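Local coordinates for PixA inclusion body protein (Burkholderia cenocepacia, PDB 4LZK) that is of unknown function but belongs to the PixA family of bacterial inclusion body proteins and forms a mainly beta-stranded chain, at residues S93-V102 against L158-R167; I20-I31 against I48-G58. All blocks are in the same frame, centred on the assembly; numbering follows the deposited sequence.

Interaction 1 of 2, residues S93-V102 against L158-R167; sequences SGDAALIYHV and LATSFALYTR
With CG set between the backbone N and the carbonyl carbon (chi1 63°), the Tyr100 ring swings over Ser161. This is a classic beta bulge in an antiparallel strand pair: Tyr100 and His101 both face Ser161. Ser161 O takes Tyr100 N at 3.0 Å and, weakly, His101 N at 3.4 Å. Ser161 CB sits over one face of the Tyr100 ring, 4.0 Å from its centroid, as a CH-pi contact. Ala163 N lies at the ring edge, in its plane. Tyr100 OH hydrogen-bonds to Ala42 O outside the pair.

Toward Ala96 the pairing is regular. Tyr165 N meets Ala96 O almost straight, with an N-H...O angle of 174°. The Leu98 and Tyr165 side chains run roughly perpendicular, with Leu98 CD1 3.9 Å from Tyr165 CE2. Ala97, Ile99, Phe162 and Thr160 share the other face, where Leu84 of strand 81-88 packs on Ile99 and Thr160. A similar chi1, 70°, turns the Phe162 ring to Ala97 CB, which packs 3.8 Å from Phe162 CD2. On the His101 side of the bulge a water bridges the strands: it probably donates to Ala159 O, bonds Ser161 OG and accepts weakly from His101 ND1 at 3.1 Å.

Interaction 2 of 2, residues I20-I31 against I48-G58; sequences IQILAVIDTNYI and IPSTALFMLNG
Ile22 and Met55 cross at a slant on one face of an antiparallel strand pair, 20-26 with 53-57. Strand 53-57 is an outermost strand of its five-stranded sheet within this chain. The selenomethionine chain of Met55 bends at its third torsion (chi3 82°), and its CE ends 3.7 Å from Ile22 CG2. Ala24 CB meets Met55 CG on the same face. There Trp180 of strand 172-186 touches both Ala24 and Met55. Further along, Ile26 and Leu53 run alongside each other in the same direction, with Ile26 CG1 4.0 Å from Leu53 CB. Leu23, Val25, Phe54 and Leu56 occupy the other face of the pair.

Six backbone hydrogen bonds join the segments, from Gly58 N-Gln21 O at one end to Asp27 N-Ala52 O at the other. The straightest joins Val25 N to Phe54 O at 175°. Asp27 is also the N-cap of helix 28-34. Its OD1 takes Tyr30 N at 3.2 Å, from above the carboxylate plane.

The helix start then packs on the 3-10 segment 50-52. Tyr30 CG is anti to the backbone N (chi1 178°), and the ring presents its edge to Ala52 CB, 3.7 Å from Tyr30 CD2. The Tyr30 hydroxyl bonds that of Tyr30 in a neighbouring subunit. Ile31 and Ile48 stand nearly perpendicular, with their CD1 atoms 4.1 Å apart. The tightest carbon pair is Ile31 CD1 and Ala52 CB, at 3.4 Å.

In the fold
Interactions 1 and 2 are both largely buried antiparallel pairs, but they belong to different sheets of the chain. Their centres lie about 10 Å apart. The sheets meet where Ala97 packs on Ile26; Phe162 also touches Ile48, ahead of strand 53-57. Asp95 makes the polar link: its OD2 probably bonds Thr28 OG1 at the start of helix 28-34, and its OD1 forms a salt bridge with Lys32. Strand 172-186 touches both contacts. Interaction 1 carries a bulge, a bridging water and more polar, partly exposed groups. Interaction 2 is more aliphatic, and adds a helix cap. Both reach the second subunit, interaction 1 through Arg167 to Glu120 O of that subunit, interaction 2 through packing.

Interaction 1 of 2, residues S93-V102 against L158-R167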
loop_
_atom_site.group_PDB
_atom_site.type_symbol
_atom_site.label_atom_id
_atom_site.label_comp_id
_atom_site.label_asym_id
_atom_site.label_seq_id
_atom_site.Cartn_x
_atom_site.Cartn_y
_atom_site.Cartn_z
ATOM N N SER C 93 -25.973 -8.852 -6.268
ATOM C CA SER C 93 -27.400 -8.665 -5.857
ATOM C C SER C 93 -28.210 -7.854 -6.928
ATOM O O SER C 93 -29.393 -7.905 -6.947
ATOM C CB SER C 93 -27.482 -7.980 -4.504
ATOM O OG SER C 93 -27.016 -6.669 -4.557
ATOM N N GLY C 94 -27.527 -7.090 -7.747
ATOM C CA GLY C 94 -28.120 -6.239 -8.790
ATOM C C GLY C 94 -27.489 -6.582 -10.121
ATOM O O GLY C 94 -27.844 -7.630 -10.715
ATOM N N ASP C 95 -26.518 -5.794 -10.564
ATOM C CA ASP C 95 -25.652 -6.276 -11.659
ATOM C C ASP C 95 -24.984 -7.546 -11.106
ATOM O O ASP C 95 -24.818 -7.680 -9.889
ATOM C CB ASP C 95 -24.511 -5.318 -12.022
ATOM C CG ASP C 95 -24.948 -3.865 -12.335
ATOM O OD1 ASP C 95 -26.029 -3.666 -12.928
ATOM O OD2 ASP C 95 -24.116 -2.916 -12.036
ATOM N N ALA C 96 -24.666 -8.505 -11.962
ATOM C CA ALA C 96 -23.905 -9.696 -11.502
ATOM C C ALA C 96 -22.698 -9.813 -12.442
ATOM O O ALA C 96 -22.843 -9.622 -13.685
ATOM C CB ALA C 96 -24.731 -10.905 -11.620
ATOM N N ALA C 97 -21.536 -10.109 -11.897
ATOM C CA ALA C 97 -20.386 -10.391 -12.708
ATOM C C ALA C 97 -20.087 -11.853 -12.483
ATOM O O ALA C 97 -19.816 -12.252 -11.342
ATOM C CB ALA C 97 -19.221 -9.577 -12.268
ATOM N N LEU C 98 -20.191 -12.650 -13.520
ATOM C CA LEU C 98 -20.064 -14.108 -13.400
ATOM C C LEU C 98 -18.926 -14.602 -14.288
ATOM O O LEU C 98 -18.990 -14.522 -15.486
ATOM C CB LEU C 98 -21.356 -14.745 -13.824
ATOM C CG LEU C 98 -22.541 -14.320 -12.952
ATOM C CD1 LEU C 98 -23.783 -14.888 -13.576
ATOM C CD2 LEU C 98 -22.406 -14.859 -11.564
ATOM N N ILE C 99 -17.907 -15.151 -13.662
ATOM C CA ILE C 99 -16.776 -15.726 -14.357
ATOM C C ILE C 99 -17.215 -16.986 -15.162
ATOM O O ILE C 99 -17.954 -17.802 -14.641
ATOM C CB ILE C 99 -15.685 -16.136 -13.360
ATOM C CG1 ILE C 99 -15.101 -14.922 -12.630
ATOM C CG2 ILE C 99 -14.553 -16.838 -14.061
ATOM C CD1 ILE C 99 -14.210 -15.345 -11.483
ATOM N N TYR C 100 -16.729 -17.123 -16.380
ATOM C CA TYR C 100 -16.990 -18.333 -17.172
ATOM C C TYR C 100 -15.742 -18.967 -17.693
ATOM O O TYR C 100 -15.743 -20.103 -18.126
ATOM C CB TYR C 100 -17.941 -18.051 -18.334
ATOM C CG TYR C 100 -17.465 -17.085 -19.375
ATOM C CD1 TYR C 100 -17.687 -15.709 -19.227
ATOM C CD2 TYR C 100 -16.854 -17.516 -20.533
ATOM C CE1 TYR C 100 -17.307 -14.834 -20.220
ATOM C CE2 TYR C 100 -16.461 -16.648 -21.544
ATOM C CZ TYR C 100 -16.675 -15.282 -21.380
ATOM O OH TYR C 100 -16.232 -14.423 -22.388
ATOM N N HIS C 101 -14.621 -18.315 -17.541
ATOM C CA HIS C 101 -13.372 -18.932 -18.001
ATOM C C HIS C 101 -12.082 -18.365 -17.428
ATOM O O HIS C 101 -12.000 -17.176 -17.151
ATOM C CB HIS C 101 -13.280 -18.737 -19.501
ATOM C CG HIS C 101 -12.312 -19.651 -20.131
ATOM N ND1 HIS C 101 -11.353 -19.228 -21.044
ATOM C CD2 HIS C 101 -12.091 -20.972 -19.922
ATOM C CE1 HIS C 101 -10.619 -20.268 -21.403
ATOM N NE2 HIS C 101 -11.023 -21.324 -20.718
ATOM N N VAL C 102 -11.068 -19.211 -17.237
ATOM C CA VAL C 102 -9.728 -18.747 -16.865
ATOM C C VAL C 102 -8.722 -19.413 -17.775
ATOM O O VAL C 102 -8.838 -20.624 -18.062
ATOM C CB VAL C 102 -9.389 -19.082 -15.380
ATOM C CG1 VAL C 102 -8.036 -18.621 -15.031
ATOM C CG2 VAL C 102 -10.401 -18.556 -14.430
ATOM N N LEU C 158 -2.608 -14.732 -15.992
ATOM C CA LEU C 158 -3.873 -15.366 -16.302
ATOM C C LEU C 158 -4.920 -14.382 -16.774
ATOM O O LEU C 158 -4.995 -13.254 -16.238
ATOM C CB LEU C 158 -4.374 -15.976 -15.011
ATOM C CG LEU C 158 -3.293 -16.948 -14.543
ATOM C CD1 LEU C 158 -2.698 -16.641 -13.179
ATOM C CD2 LEU C 158 -3.787 -18.347 -14.690
ATOM N N ALA C 159 -5.700 -14.743 -17.826
ATOM C CA ALA C 159 -6.834 -14.000 -18.201
ATOM C C ALA C 159 -8.091 -14.613 -17.638
ATOM O O ALA C 159 -8.306 -15.812 -17.857
ATOM C CB ALA C 159 -6.917 -13.946 -19.719
ATOM N N THR C 160 -8.930 -13.837 -16.982
ATOM C CA THR C 160 -10.211 -14.344 -16.449
ATOM C C THR C 160 -11.328 -13.594 -17.194
ATOM O O THR C 160 -11.376 -12.344 -17.145
ATOM C CB THR C 160 -10.315 -14.097 -14.969
ATOM O OG1 THR C 160 -9.239 -14.813 -14.267
ATOM C CG2 THR C 160 -11.673 -14.531 -14.467
ATOM N N SER C 161 -12.209 -14.323 -17.866
ATOM C CA SER C 161 -13.298 -13.756 -18.609
ATOM C C SER C 161 -14.623 -13.936 -17.830
ATOM O O SER C 161 -14.827 -14.940 -17.161
ATOM C CB SER C 161 -13.447 -14.445 -19.947
ATOM O OG SER C 161 -12.255 -14.309 -20.670
ATOM N N PHE C 162 -15.456 -12.911 -17.847
ATOM C CA PHE C 162 -16.686 -12.911 -17.101
ATOM C C PHE C 162 -17.793 -12.246 -17.874
ATOM O O PHE C 162 -17.588 -11.409 -18.741
ATOM C CB PHE C 162 -16.513 -12.233 -15.743
ATOM C CG PHE C 162 -16.309 -10.727 -15.795
ATOM C CD1 PHE C 162 -15.019 -10.168 -15.911
ATOM C CD2 PHE C 162 -17.367 -9.843 -15.612
ATOM C CE1 PHE C 162 -14.839 -8.825 -15.911
ATOM C CE2 PHE C 162 -17.153 -8.474 -15.634
ATOM C CZ PHE C 162 -15.904 -7.976 -15.762
ATOM N N ALA C 163 -19.011 -12.660 -17.554
ATOM C CA ALA C 163 -20.204 -12.021 -18.151
ATOM C C ALA C 163 -20.723 -11.019 -17.167
ATOM O O ALA C 163 -20.813 -11.296 -15.958
ATOM C CB ALA C 163 -21.278 -13.060 -18.443
ATOM N N LEU C 164 -21.028 -9.821 -17.650
ATOM C CA LEU C 164 -21.653 -8.812 -16.842
ATOM C C LEU C 164 -23.175 -8.761 -17.194
ATOM O O LEU C 164 -23.573 -8.466 -18.350
ATOM C CB LEU C 164 -20.952 -7.500 -17.098
ATOM C CG LEU C 164 -21.075 -6.433 -16.064
ATOM C CD1 LEU C 164 -20.222 -5.271 -16.401
ATOM C CD2 LEU C 164 -22.479 -5.959 -15.896
ATOM N N TYR C 165 -24.009 -9.044 -16.207
ATOM C CA TYR C 165 -25.478 -8.997 -16.438
ATOM C C TYR C 165 -26.033 -7.803 -15.720
ATOM O O TYR C 165 -25.518 -7.434 -14.641
ATOM C CB TYR C 165 -26.171 -10.268 -15.958
ATOM C CG TYR C 165 -25.893 -11.443 -16.767
ATOM C CD1 TYR C 165 -26.627 -11.744 -17.914
ATOM C CD2 TYR C 165 -24.850 -12.284 -16.419
ATOM C CE1 TYR C 165 -26.331 -12.854 -18.667
ATOM C CE2 TYR C 165 -24.566 -13.371 -17.138
ATOM C CZ TYR C 165 -25.278 -13.641 -18.287
ATOM O OH TYR C 165 -24.908 -14.746 -18.992
ATOM N N THR C 166 -27.029 -7.114 -16.306
ATOM C CA THR C 166 -27.636 -6.080 -15.510
ATOM C C THR C 166 -29.005 -6.536 -15.025
ATOM O O THR C 166 -29.615 -7.407 -15.611
ATOM C CB THR C 166 -27.816 -4.709 -16.227
ATOM O OG1 THR C 166 -28.378 -4.902 -17.537
ATOM C CG2 THR C 166 -26.503 -3.965 -16.290
ATOM N N ARG C 167 -29.437 -5.926 -13.942
ATOM C CA ARG C 167 -30.758 -6.204 -13.321
ATOM C C ARG C 167 -31.695 -5.196 -13.862
ATOM O O ARG C 167 -31.491 -3.998 -13.652
ATOM C CB ARG C 167 -30.737 -5.979 -11.791
ATOM C CG ARG C 167 -32.087 -6.274 -11.134
ATOM C CD ARG C 167 -32.277 -5.624 -9.776
ATOM N NE ARG C 167 -33.478 -6.134 -9.096
ATOM C CZ ARG C 167 -33.488 -7.135 -8.211
ATOM N NH1 ARG C 167 -32.335 -7.710 -7.845
ATOM N NH2 ARG C 167 -34.641 -7.535 -7.648
HETATM O O HOH W 1 -10.490 -16.469 -20.000
#

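Interaction 2 of 2, residues I20-I31 against I48-G58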
loop_
_atom_site.group_PDB
_atom_site.type_symbol
_atom_site.label_atom_id
_atom_site.label_comp_id
_atom_site.label_asym_id
_atom_site.label_seq_id
_atom_site.Cartn_x
_atom_site.Cartn_y
_atom_site.Cartn_z
ATOM N N ILE C 20 -6.133 -21.937 -1.085
ATOM C CA ILE C 20 -6.259 -20.511 -1.042
ATOM C C ILE C 20 -7.557 -20.128 -1.757
ATOM O O ILE C 20 -7.842 -20.584 -2.812
ATOM C CB ILE C 20 -5.109 -19.902 -1.821
ATOM C CG1 ILE C 20 -3.794 -20.368 -1.190
ATOM C CG2 ILE C 20 -5.231 -18.395 -1.761
ATOM C CD1 ILE C 20 -2.646 -20.183 -2.186
ATOM N N GLN C 21 -8.372 -19.350 -1.107
ATOM C CA GLN C 21 -9.538 -18.852 -1.740
ATOM C C GLN C 21 -9.288 -17.467 -2.295
ATOM O O GLN C 21 -8.758 -16.575 -1.598
ATOM C CB GLN C 21 -10.668 -18.778 -0.690
ATOM C CG GLN C 21 -11.081 -20.069 0.004
ATOM C CD GLN C 21 -11.824 -19.743 1.321
ATOM O OE1 GLN C 21 -11.240 -19.129 2.259
ATOM N NE2 GLN C 21 -13.035 -20.163 1.418
ATOM N N ILE C 22 -9.758 -17.229 -3.529
ATOM C CA ILE C 22 -9.502 -15.981 -4.134
ATOM C C ILE C 22 -10.853 -15.393 -4.546
ATOM O O ILE C 22 -11.618 -16.110 -5.105
ATOM C CB ILE C 22 -8.549 -16.079 -5.380
ATOM C CG1 ILE C 22 -7.176 -16.680 -5.056
ATOM C CG2 ILE C 22 -8.418 -14.732 -6.046
ATOM C CD1 ILE C 22 -6.417 -17.060 -6.336
ATOM N N LEU C 23 -11.104 -14.107 -4.260
ATOM C CA LEU C 23 -12.313 -13.416 -4.661
ATOM C C LEU C 23 -11.985 -12.226 -5.534
ATOM O O LEU C 23 -11.250 -11.264 -5.131
ATOM C CB LEU C 23 -13.187 -13.033 -3.443
ATOM C CG LEU C 23 -14.591 -12.504 -3.779
ATOM C CD1 LEU C 23 -15.443 -13.616 -4.388
ATOM C CD2 LEU C 23 -15.202 -11.909 -2.522
ATOM N N ALA C 24 -12.561 -12.201 -6.722
ATOM C CA ALA C 24 -12.472 -11.045 -7.556
ATOM C C ALA C 24 -13.750 -10.253 -7.389
ATOM O O ALA C 24 -14.804 -10.791 -7.532
ATOM C CB ALA C 24 -12.220 -11.368 -9.062
ATOM N N VAL C 25 -13.584 -8.975 -7.056
ATOM C CA VAL C 25 -14.693 -8.051 -6.835
ATOM C C VAL C 25 -14.667 -6.962 -7.894
ATOM O O VAL C 25 -13.760 -6.155 -7.909
ATOM C CB VAL C 25 -14.645 -7.460 -5.426
ATOM C CG1 VAL C 25 -15.783 -6.419 -5.202
ATOM C CG2 VAL C 25 -14.686 -8.595 -4.398
ATOM N N ILE C 26 -15.675 -6.897 -8.740
ATOM C CA ILE C 26 -15.612 -6.113 -9.952
ATOM C C ILE C 26 -16.520 -4.912 -9.804
ATOM O O ILE C 26 -17.666 -5.060 -9.304
ATOM C CB ILE C 26 -16.086 -6.970 -11.153
ATOM C CG1 ILE C 26 -15.079 -8.103 -11.340
ATOM C CG2 ILE C 26 -16.246 -6.129 -12.443
ATOM C CD1 ILE C 26 -15.629 -9.398 -11.703
ATOM N N ASP C 27 -16.004 -3.730 -10.124
ATOM C CA ASP C 27 -16.776 -2.454 -10.099
ATOM C C ASP C 27 -17.606 -2.361 -11.424
ATOM O O ASP C 27 -17.172 -1.814 -12.447
ATOM C CB ASP C 27 -15.865 -1.270 -9.898
ATOM C CG ASP C 27 -16.623 0.095 -9.694
ATOM O OD1 ASP C 27 -17.827 0.183 -9.934
ATOM O OD2 ASP C 27 -15.960 1.064 -9.291
ATOM N N THR C 28 -18.768 -2.975 -11.398
ATOM C CA THR C 28 -19.576 -3.113 -12.571
ATOM C C THR C 28 -20.067 -1.756 -13.055
ATOM O O THR C 28 -20.199 -1.541 -14.232
ATOM C CB THR C 28 -20.728 -4.140 -12.387
ATOM O OG1 THR C 28 -21.528 -3.805 -11.241
ATOM C CG2 THR C 28 -20.156 -5.522 -12.288
ATOM N N ASN C 29 -20.349 -0.819 -12.137
ATOM C CA ASN C 29 -20.724 0.548 -12.538
ATOM C C ASN C 29 -19.628 1.255 -13.320
ATOM O O ASN C 29 -19.885 1.962 -14.287
ATOM C CB ASN C 29 -21.156 1.358 -11.343
ATOM C CG ASN C 29 -22.534 0.910 -10.823
ATOM O OD1 ASN C 29 -23.316 0.324 -11.566
ATOM N ND2 ASN C 29 -22.811 1.164 -9.549
ATOM N N TYR C 30 -18.401 1.072 -12.908
ATOM C CA TYR C 30 -17.295 1.626 -13.613
ATOM C C TYR C 30 -17.171 1.039 -15.026
ATOM O O TYR C 30 -16.954 1.789 -16.031
ATOM C CB TYR C 30 -16.009 1.401 -12.834
ATOM C CG TYR C 30 -14.854 1.952 -13.608
ATOM C CD1 TYR C 30 -14.941 3.232 -14.149
ATOM C CD2 TYR C 30 -13.717 1.193 -13.885
ATOM C CE1 TYR C 30 -13.925 3.749 -14.909
ATOM C CE2 TYR C 30 -12.692 1.714 -14.636
ATOM C CZ TYR C 30 -12.798 3.001 -15.141
ATOM O OH TYR C 30 -11.796 3.570 -15.900
ATOM N N ILE C 31 -17.319 -0.286 -15.141
ATOM C CA ILE C 31 -17.258 -0.942 -16.433
ATOM C C ILE C 31 -18.325 -0.415 -17.389
ATOM O O ILE C 31 -18.083 -0.131 -18.560
ATOM C CB ILE C 31 -17.541 -2.481 -16.307
ATOM C CG1 ILE C 31 -16.568 -3.161 -15.346
ATOM C CG2 ILE C 31 -17.428 -3.162 -17.631
ATOM C CD1 ILE C 31 -15.223 -2.715 -15.529
ATOM N N ILE C 48 -10.614 -5.267 -20.124
ATOM C CA ILE C 48 -10.751 -4.212 -19.143
ATOM C C ILE C 48 -9.488 -4.082 -18.327
ATOM O O ILE C 48 -8.764 -5.065 -18.120
ATOM C CB ILE C 48 -11.937 -4.409 -18.158
ATOM C CG1 ILE C 48 -11.626 -5.511 -17.128
ATOM C CG2 ILE C 48 -13.209 -4.640 -18.917
ATOM C CD1 ILE C 48 -12.741 -5.908 -16.219
ATOM N N PRO C 49 -9.187 -2.856 -17.847
ATOM C CA PRO C 49 -7.986 -2.713 -17.026
ATOM C C PRO C 49 -8.162 -3.323 -15.685
ATOM O O PRO C 49 -9.292 -3.417 -15.211
ATOM C CB PRO C 49 -7.819 -1.182 -16.926
ATOM C CG PRO C 49 -9.216 -0.665 -17.054
ATOM C CD PRO C 49 -9.850 -1.572 -18.091
ATOM N N SER C 50 -7.071 -3.704 -15.015
ATOM C CA SER C 50 -7.171 -4.282 -13.684
ATOM C C SER C 50 -7.596 -3.228 -12.661
ATOM O O SER C 50 -7.967 -3.527 -11.568
ATOM C CB SER C 50 -5.820 -4.925 -13.281
ATOM O OG SER C 50 -4.838 -3.923 -13.309
ATOM N N THR C 51 -7.577 -1.992 -13.086
ATOM C CA THR C 51 -8.024 -0.852 -12.320
ATOM C C THR C 51 -9.562 -0.910 -11.985
ATOM O O THR C 51 -10.077 -0.302 -11.006
ATOM C CB THR C 51 -7.656 0.345 -13.222
ATOM O OG1 THR C 51 -6.901 1.288 -12.500
ATOM C CG2 THR C 51 -8.774 0.901 -13.850
ATOM N N ALA C 52 -10.283 -1.667 -12.783
ATOM C CA ALA C 52 -11.729 -1.803 -12.662
ATOM C C ALA C 52 -12.164 -2.853 -11.650
ATOM O O ALA C 52 -13.345 -3.123 -11.512
ATOM C CB ALA C 52 -12.271 -2.203 -14.012
ATOM N N LEU C 53 -11.242 -3.488 -10.964
ATOM C CA LEU C 53 -11.648 -4.502 -10.065
ATOM C C LEU C 53 -10.662 -4.615 -8.934
ATOM O O LEU C 53 -9.646 -3.939 -8.938
ATOM C CB LEU C 53 -11.825 -5.843 -10.805
ATOM C CG LEU C 53 -10.502 -6.416 -11.369
ATOM C CD1 LEU C 53 -10.370 -7.856 -10.911
ATOM C CD2 LEU C 53 -10.553 -6.341 -12.864
ATOM N N PHE C 54 -10.945 -5.466 -7.969
ATOM C CA PHE C 54 -10.074 -5.697 -6.819
ATOM C C PHE C 54 -9.960 -7.238 -6.650
ATOM O O PHE C 54 -10.930 -7.956 -6.902
ATOM C CB PHE C 54 -10.730 -5.114 -5.608
ATOM C CG PHE C 54 -11.146 -3.687 -5.758
ATOM C CD1 PHE C 54 -10.226 -2.670 -5.608
ATOM C CD2 PHE C 54 -12.454 -3.345 -6.024
ATOM C CE1 PHE C 54 -10.602 -1.323 -5.718
ATOM C CE2 PHE C 54 -12.845 -1.986 -6.135
ATOM C CZ PHE C 54 -11.911 -0.989 -5.972
HETATM N N MSE C 55 -8.838 -7.739 -6.233
HETATM C CA MSE C 55 -8.700 -9.216 -6.009
HETATM C C MSE C 55 -8.179 -9.403 -4.586
HETATM O O MSE C 55 -7.321 -8.681 -4.162
HETATM C CB MSE C 55 -7.752 -9.842 -6.989
HETATM C CG MSE C 55 -8.376 -10.028 -8.376
HETATM SE SE MSE C 55 -7.211 -10.946 -9.666
HETATM C CE MSE C 55 -7.606 -12.721 -9.098
ATOM N N LEU C 56 -8.770 -10.323 -3.864
ATOM C CA LEU C 56 -8.427 -10.624 -2.480
ATOM C C LEU C 56 -8.146 -12.110 -2.367
ATOM O O LEU C 56 -8.743 -12.925 -3.145
ATOM C CB LEU C 56 -9.631 -10.315 -1.655
ATOM C CG LEU C 56 -10.114 -8.842 -1.768
ATOM C CD1 LEU C 56 -11.354 -8.749 -0.962
ATOM C CD2 LEU C 56 -9.122 -7.786 -1.353
ATOM N N ASN C 57 -7.318 -12.495 -1.419
ATOM C CA ASN C 57 -7.067 -13.888 -1.173
ATOM C C ASN C 57 -6.833 -14.124 0.328
ATOM O O ASN C 57 -6.427 -13.234 1.071
ATOM C CB ASN C 57 -5.865 -14.421 -2.006
ATOM C CG ASN C 57 -4.590 -13.767 -1.617
ATOM O OD1 ASN C 57 -4.298 -12.695 -2.101
ATOM N ND2 ASN C 57 -3.894 -14.326 -0.591
ATOM N N GLY C 58 -7.172 -15.291 0.795
ATOM C CA GLY C 58 -6.961 -15.607 2.207
ATOM C C GLY C 58 -5.503 -15.861 2.511
ATOM O O GLY C 58 -4.687 -16.159 1.646
#